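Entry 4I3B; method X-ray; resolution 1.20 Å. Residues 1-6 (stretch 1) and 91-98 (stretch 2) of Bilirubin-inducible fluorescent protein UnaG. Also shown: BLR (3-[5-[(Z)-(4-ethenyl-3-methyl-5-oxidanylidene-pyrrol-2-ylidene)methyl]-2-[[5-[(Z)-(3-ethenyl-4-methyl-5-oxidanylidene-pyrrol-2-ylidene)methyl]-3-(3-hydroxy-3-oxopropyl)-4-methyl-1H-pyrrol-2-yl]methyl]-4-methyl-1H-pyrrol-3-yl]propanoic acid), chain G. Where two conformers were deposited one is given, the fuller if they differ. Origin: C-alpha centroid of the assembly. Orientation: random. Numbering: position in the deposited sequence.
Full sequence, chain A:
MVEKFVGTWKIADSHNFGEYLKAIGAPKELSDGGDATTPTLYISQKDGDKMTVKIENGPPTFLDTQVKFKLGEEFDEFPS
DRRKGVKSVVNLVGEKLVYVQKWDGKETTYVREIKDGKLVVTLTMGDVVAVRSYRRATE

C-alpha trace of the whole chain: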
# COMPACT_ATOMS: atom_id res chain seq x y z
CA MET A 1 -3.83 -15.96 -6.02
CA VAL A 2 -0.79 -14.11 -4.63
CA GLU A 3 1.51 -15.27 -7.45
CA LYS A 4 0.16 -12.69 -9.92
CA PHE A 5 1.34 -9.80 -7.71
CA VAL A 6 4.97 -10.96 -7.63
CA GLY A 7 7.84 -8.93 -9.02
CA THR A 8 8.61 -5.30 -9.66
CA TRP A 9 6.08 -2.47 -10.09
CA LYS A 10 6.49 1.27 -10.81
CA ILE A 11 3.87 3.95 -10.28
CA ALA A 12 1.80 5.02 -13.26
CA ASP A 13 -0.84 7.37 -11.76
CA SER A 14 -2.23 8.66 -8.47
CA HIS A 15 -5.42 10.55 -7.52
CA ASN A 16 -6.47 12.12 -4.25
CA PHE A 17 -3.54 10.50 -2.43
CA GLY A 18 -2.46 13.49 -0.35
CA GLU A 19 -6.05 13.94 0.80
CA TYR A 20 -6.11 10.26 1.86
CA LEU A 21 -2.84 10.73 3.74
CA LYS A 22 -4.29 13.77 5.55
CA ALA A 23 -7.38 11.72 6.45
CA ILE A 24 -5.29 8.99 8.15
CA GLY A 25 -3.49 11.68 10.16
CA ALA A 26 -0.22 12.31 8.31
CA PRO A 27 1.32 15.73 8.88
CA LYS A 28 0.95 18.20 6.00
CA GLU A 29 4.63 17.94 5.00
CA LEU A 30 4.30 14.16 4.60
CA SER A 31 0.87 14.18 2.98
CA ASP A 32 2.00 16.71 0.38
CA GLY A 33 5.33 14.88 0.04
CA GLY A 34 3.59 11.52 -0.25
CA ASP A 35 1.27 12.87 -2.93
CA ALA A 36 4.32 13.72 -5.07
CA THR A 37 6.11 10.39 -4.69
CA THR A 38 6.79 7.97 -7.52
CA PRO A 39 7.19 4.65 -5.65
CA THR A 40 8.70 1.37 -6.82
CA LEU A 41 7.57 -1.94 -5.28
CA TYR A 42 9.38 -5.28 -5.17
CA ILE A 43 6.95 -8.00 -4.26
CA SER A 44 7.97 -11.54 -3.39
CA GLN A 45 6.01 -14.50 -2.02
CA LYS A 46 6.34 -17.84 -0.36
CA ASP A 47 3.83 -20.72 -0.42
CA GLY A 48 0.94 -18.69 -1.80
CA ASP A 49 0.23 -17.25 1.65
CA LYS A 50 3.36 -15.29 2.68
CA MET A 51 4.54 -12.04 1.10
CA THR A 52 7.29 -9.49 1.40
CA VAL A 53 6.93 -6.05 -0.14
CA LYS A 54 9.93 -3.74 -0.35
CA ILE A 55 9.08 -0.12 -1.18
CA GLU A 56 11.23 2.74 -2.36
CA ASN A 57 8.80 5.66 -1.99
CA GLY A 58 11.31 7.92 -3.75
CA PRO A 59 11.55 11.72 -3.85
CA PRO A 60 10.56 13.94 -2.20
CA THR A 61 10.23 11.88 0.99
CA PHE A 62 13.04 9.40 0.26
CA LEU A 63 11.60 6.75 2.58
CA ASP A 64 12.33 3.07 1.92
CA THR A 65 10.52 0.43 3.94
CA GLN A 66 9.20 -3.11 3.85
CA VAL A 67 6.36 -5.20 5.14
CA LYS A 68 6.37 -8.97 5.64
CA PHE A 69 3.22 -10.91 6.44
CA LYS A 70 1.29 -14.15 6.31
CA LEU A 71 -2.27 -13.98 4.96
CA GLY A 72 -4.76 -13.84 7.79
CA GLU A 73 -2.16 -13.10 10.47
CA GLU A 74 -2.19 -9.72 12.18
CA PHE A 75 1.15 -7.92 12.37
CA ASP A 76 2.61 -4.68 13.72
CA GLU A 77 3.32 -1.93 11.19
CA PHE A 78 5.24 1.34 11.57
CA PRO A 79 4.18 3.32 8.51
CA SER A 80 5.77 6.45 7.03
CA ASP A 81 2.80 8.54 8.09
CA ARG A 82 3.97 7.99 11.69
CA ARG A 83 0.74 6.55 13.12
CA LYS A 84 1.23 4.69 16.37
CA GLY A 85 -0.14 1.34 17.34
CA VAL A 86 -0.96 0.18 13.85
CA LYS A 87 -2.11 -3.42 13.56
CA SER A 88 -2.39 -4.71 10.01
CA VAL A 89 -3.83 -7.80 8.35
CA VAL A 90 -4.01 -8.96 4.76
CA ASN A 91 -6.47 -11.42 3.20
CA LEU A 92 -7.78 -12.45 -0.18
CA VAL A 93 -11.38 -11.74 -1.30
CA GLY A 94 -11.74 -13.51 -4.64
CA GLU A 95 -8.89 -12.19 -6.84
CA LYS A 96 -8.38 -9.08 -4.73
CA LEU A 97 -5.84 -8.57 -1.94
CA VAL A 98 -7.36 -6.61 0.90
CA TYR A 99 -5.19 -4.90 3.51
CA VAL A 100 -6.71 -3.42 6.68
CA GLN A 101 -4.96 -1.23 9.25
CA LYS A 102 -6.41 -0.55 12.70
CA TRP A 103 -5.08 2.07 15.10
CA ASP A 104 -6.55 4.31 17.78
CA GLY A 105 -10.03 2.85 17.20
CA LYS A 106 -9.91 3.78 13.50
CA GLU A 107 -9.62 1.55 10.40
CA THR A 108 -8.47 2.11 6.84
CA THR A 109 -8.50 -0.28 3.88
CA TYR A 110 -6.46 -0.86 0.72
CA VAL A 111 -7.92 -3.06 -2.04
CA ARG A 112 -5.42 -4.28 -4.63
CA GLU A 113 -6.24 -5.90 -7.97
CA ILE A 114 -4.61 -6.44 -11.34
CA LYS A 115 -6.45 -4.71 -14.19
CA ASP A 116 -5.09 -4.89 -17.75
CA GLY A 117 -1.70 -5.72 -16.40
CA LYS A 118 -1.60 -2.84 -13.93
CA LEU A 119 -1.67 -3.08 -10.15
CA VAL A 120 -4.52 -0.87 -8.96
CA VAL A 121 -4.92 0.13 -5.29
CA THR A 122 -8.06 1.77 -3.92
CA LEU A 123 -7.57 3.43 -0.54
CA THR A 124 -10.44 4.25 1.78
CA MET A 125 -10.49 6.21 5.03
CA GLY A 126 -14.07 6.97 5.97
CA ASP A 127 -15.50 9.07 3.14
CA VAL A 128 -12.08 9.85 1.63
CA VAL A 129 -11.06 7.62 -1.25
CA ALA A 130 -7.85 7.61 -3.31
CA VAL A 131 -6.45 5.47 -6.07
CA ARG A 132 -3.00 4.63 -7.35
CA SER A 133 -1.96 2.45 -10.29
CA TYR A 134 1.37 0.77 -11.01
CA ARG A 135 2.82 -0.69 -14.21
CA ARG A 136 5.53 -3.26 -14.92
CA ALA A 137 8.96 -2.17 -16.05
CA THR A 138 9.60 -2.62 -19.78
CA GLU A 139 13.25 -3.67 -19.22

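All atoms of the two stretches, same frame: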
# COMPACT_ATOMS: atom_id res chain seq x y z
N MET A 1 -4.18 -15.96 -7.47
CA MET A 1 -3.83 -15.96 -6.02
C MET A 1 -2.84 -14.82 -5.69
O MET A 1 -3.06 -13.68 -6.10
CB MET A 1 -3.28 -17.35 -5.65
CG MET A 1 -2.25 -17.93 -6.63
SD MET A 1 -1.99 -19.68 -6.31
CE MET A 1 -1.49 -19.69 -4.59
N VAL A 2 -1.78 -15.11 -4.94
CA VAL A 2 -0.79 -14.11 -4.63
C VAL A 2 0.29 -14.05 -5.72
O VAL A 2 0.92 -13.02 -5.90
CB VAL A 2 -0.17 -14.48 -3.26
CG1 VAL A 2 1.13 -13.79 -2.99
CG2 VAL A 2 -1.23 -14.24 -2.12
N GLU A 3 0.47 -15.15 -6.44
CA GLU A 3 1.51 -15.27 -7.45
C GLU A 3 1.50 -14.11 -8.46
O GLU A 3 2.55 -13.56 -8.82
CB GLU A 3 1.35 -16.62 -8.16
CG GLU A 3 1.84 -17.85 -7.36
CD GLU A 3 0.90 -18.35 -6.22
OE1 GLU A 3 -0.17 -17.75 -5.94
OE2 GLU A 3 1.26 -19.38 -5.59
N LYS A 4 0.31 -13.70 -8.87
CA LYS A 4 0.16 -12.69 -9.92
C LYS A 4 0.71 -11.32 -9.51
O LYS A 4 1.03 -10.50 -10.38
CB LYS A 4 -1.31 -12.54 -10.34
CG LYS A 4 -2.25 -12.06 -9.23
CD LYS A 4 -3.69 -11.93 -9.73
CE LYS A 4 -4.64 -11.50 -8.60
NZ LYS A 4 -5.04 -12.61 -7.71
N PHE A 5 0.82 -11.08 -8.20
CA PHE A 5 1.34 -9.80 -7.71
C PHE A 5 2.87 -9.74 -7.70
O PHE A 5 3.45 -8.66 -7.56
CB PHE A 5 0.82 -9.47 -6.31
CG PHE A 5 -0.66 -9.23 -6.25
CD1 PHE A 5 -1.23 -8.02 -6.64
CD2 PHE A 5 -1.50 -10.24 -5.80
CE1 PHE A 5 -2.61 -7.81 -6.58
CE2 PHE A 5 -2.88 -10.06 -5.73
CZ PHE A 5 -3.45 -8.84 -6.13
N VAL A 6 3.53 -10.89 -7.82
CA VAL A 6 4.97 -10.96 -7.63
C VAL A 6 5.76 -10.15 -8.64
O VAL A 6 5.37 -10.00 -9.80
CB VAL A 6 5.41 -12.46 -7.59
CG1 VAL A 6 6.90 -12.65 -7.66
CG2 VAL A 6 4.87 -13.09 -6.31
N ASN A 91 -5.74 -10.23 3.60
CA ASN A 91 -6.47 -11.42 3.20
C ASN A 91 -6.91 -11.30 1.76
O ASN A 91 -7.07 -10.20 1.23
CB ASN A 91 -7.76 -11.58 4.00
CG ASN A 91 -7.55 -11.80 5.45
OD1 ASN A 91 -7.36 -12.92 5.90
ND2 ASN A 91 -7.63 -10.72 6.23
N LEU A 92 -7.16 -12.43 1.13
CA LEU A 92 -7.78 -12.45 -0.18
C LEU A 92 -9.32 -12.40 -0.10
O LEU A 92 -9.92 -13.00 0.79
CB LEU A 92 -7.36 -13.72 -0.92
CG LEU A 92 -5.88 -13.78 -1.27
CD1 LEU A 92 -5.39 -15.20 -1.45
CD2 LEU A 92 -5.68 -12.99 -2.53
N VAL A 93 -9.94 -11.70 -1.06
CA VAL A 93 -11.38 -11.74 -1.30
C VAL A 93 -11.48 -11.97 -2.81
O VAL A 93 -11.22 -11.06 -3.60
CB VAL A 93 -12.11 -10.40 -0.97
CG1 VAL A 93 -13.64 -10.54 -1.13
CG2 VAL A 93 -11.79 -9.94 0.41
N GLY A 94 -11.79 -13.20 -3.23
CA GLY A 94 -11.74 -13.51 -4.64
C GLY A 94 -10.33 -13.33 -5.15
O GLY A 94 -9.40 -13.87 -4.53
N GLU A 95 -10.18 -12.56 -6.23
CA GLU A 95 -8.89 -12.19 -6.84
C GLU A 95 -8.24 -10.93 -6.26
O GLU A 95 -7.18 -10.50 -6.71
CB GLU A 95 -9.06 -11.94 -8.34
CG GLU A 95 -9.57 -13.13 -9.13
CD GLU A 95 -8.46 -14.07 -9.54
OE1 GLU A 95 -7.39 -13.60 -10.00
OE2 GLU A 95 -8.67 -15.30 -9.40
N LYS A 96 -8.89 -10.31 -5.30
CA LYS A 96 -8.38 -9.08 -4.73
C LYS A 96 -7.61 -9.35 -3.44
O LYS A 96 -7.94 -10.27 -2.68
CB LYS A 96 -9.53 -8.15 -4.37
CG LYS A 96 -10.51 -7.80 -5.49
CD LYS A 96 -11.71 -7.07 -4.89
CE LYS A 96 -12.77 -6.67 -5.91
NZ LYS A 96 -13.92 -5.99 -5.22
N LEU A 97 -6.60 -8.52 -3.18
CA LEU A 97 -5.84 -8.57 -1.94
C LEU A 97 -6.28 -7.39 -1.14
O LEU A 97 -6.17 -6.24 -1.60
CB LEU A 97 -4.35 -8.50 -2.22
CG LEU A 97 -3.44 -8.81 -1.06
CD1 LEU A 97 -3.50 -10.32 -0.73
CD2 LEU A 97 -2.05 -8.32 -1.44
N VAL A 98 -6.79 -7.65 0.06
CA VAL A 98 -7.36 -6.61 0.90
C VAL A 98 -6.58 -6.45 2.19
O VAL A 98 -6.38 -7.42 2.92
CB VAL A 98 -8.82 -6.90 1.22
CG1 VAL A 98 -9.37 -5.86 2.15
CG2 VAL A 98 -9.63 -6.99 -0.06
CHA BLR G . 3.39 2.49 -0.87
NA BLR G . 2.76 0.07 -0.52
C1A BLR G . 3.40 1.19 -0.09
C2A BLR G . 3.93 0.95 1.16
C3A BLR G . 3.57 -0.36 1.50
C4A BLR G . 2.86 -0.88 0.44
CMA BLR G . 3.92 -1.08 2.77
CAA BLR G . 4.74 1.91 1.98
CBA BLR G . 3.96 2.54 3.07
CGA BLR G . 4.76 3.47 3.91
O1A BLR G . 5.79 4.05 3.45
O2A BLR G . 4.37 3.62 5.12
CHB BLR G . 2.32 -2.25 0.39
NB BLR G . 1.87 -2.49 -2.01
C1B BLR G . 1.89 -2.98 -0.69
C2B BLR G . 1.37 -4.29 -0.69
C3B BLR G . 1.07 -4.67 -1.88
C4B BLR G . 1.31 -3.58 -2.91
CMB BLR G . 1.24 -5.12 0.57
OB BLR G . 1.17 -3.49 -4.08
CAB BLR G . 0.52 -5.98 -2.30
CBB BLR G . 0.21 -6.31 -3.59
NC BLR G . 4.64 7.20 1.18
C1C BLR G . 5.63 8.31 1.55
C2C BLR G . 4.95 8.92 2.73
C3C BLR G . 3.84 8.32 3.00
C4C BLR G . 3.57 7.27 2.14
CMC BLR G . 5.59 10.05 3.45
OC BLR G . 6.65 8.57 0.97
CAC BLR G . 2.94 8.63 4.13
CBC BLR G . 2.69 9.89 4.55
CHD BLR G . 2.51 6.42 2.14
ND BLR G . 3.22 4.59 0.50
C1D BLR G . 2.35 5.21 1.32
C2D BLR G . 1.10 4.41 1.30
C3D BLR G . 1.28 3.35 0.46
C4D BLR G . 2.65 3.40 -0.07
CMD BLR G . -0.11 4.80 2.09
CAD BLR G . 0.26 2.28 0.18
CBD BLR G . -0.44 2.55 -1.14
CGD BLR G . 0.36 2.03 -2.28
O1D BLR G . 0.72 2.82 -3.17
O2D BLR G . 0.64 0.82 -2.38
O HOH W 1 -5.98 -17.04 -9.89

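The N-terminal segment, residues 1-6, packs against a β-hairpin formed by residues 91-98. The contact is modest, burying 286 Å² over both sides. It combines one polar cluster, centred on Lys4, with a small apolar patch.

Each stretch satisfies much of its own backbone. In stretch 1, a short 3-10 segment spans residues 3-5. Phe5 N donates to Val2 O at 3.0 Å, and Val6 N donates to Glu3 O at 3.0 Å. In stretch 2, the strands pair through Asn91 and Val98: Asn91 N to Val98 O is 3.0 Å and Val98 N to Asn91 O is 2.8 Å. Val93 N to Lys96 O, 2.9 Å, and Lys96 N to Val93 O, 3.0 Å, close a type II' turn. Gly94 has a phi of 62°, a value that favours glycine. No backbone-to-backbone hydrogen bond joins the two stretches.

The polar link is made by the Lys4 ammonium. Its CA-to-CB bond points toward the hairpin, and its chain is extended through chi2 and chi3 before turning at chi4 (-79°). Lys4 NZ makes its shortest hydrogen bond within its own stretch, to Met1 O at 2.8 Å. Across the interface, Lys4 NZ donates weakly to Glu95 O at 3.2 Å. It also donates weakly to Glu95 OE1 at 3.4 Å, as part of a salt bridge. One amine thus serves two carbonyls and a carboxylate, and a long, flexible lysine suits this place. Glu95 sets out sideways, but its m, m rotamer brings the carboxylate nearer to stretch 1.

The other carboxylate oxygen is also engaged. Water 1 donates to Glu95 OE2 at 3.2 Å and accepts a weak hydrogen bond from Met1 N at 3.2 Å. It therefore bridges the chain terminus to the turn. The Met1 CA-to-CB bond points away from the hairpin, and the residue stays exposed.

The apolar contacts lie beside this cluster. Phe5 and Leu97 are both buried, and their CA-to-CB bonds point toward the opposing stretch. Phe5 CZ approaches Leu97 CB at 4.0 Å and lies 4.1 Å from Glu95 O. The aromatic ring and the branched leucine provide apolar surface without leaving side-chain polar groups unsatisfied. Val2 CG2 meets Leu92 CD1 at 4.3 Å; this valine is buried, while Leu92 is partly exposed.

Bilirubin also touches the inner pair. Leu97 CD2 is 3.6 Å from BLR CAB, and Phe5 CD1 is 3.8 Å from BLR CBB. The same two side chains thus contact each other and the vinyl group of the ligand.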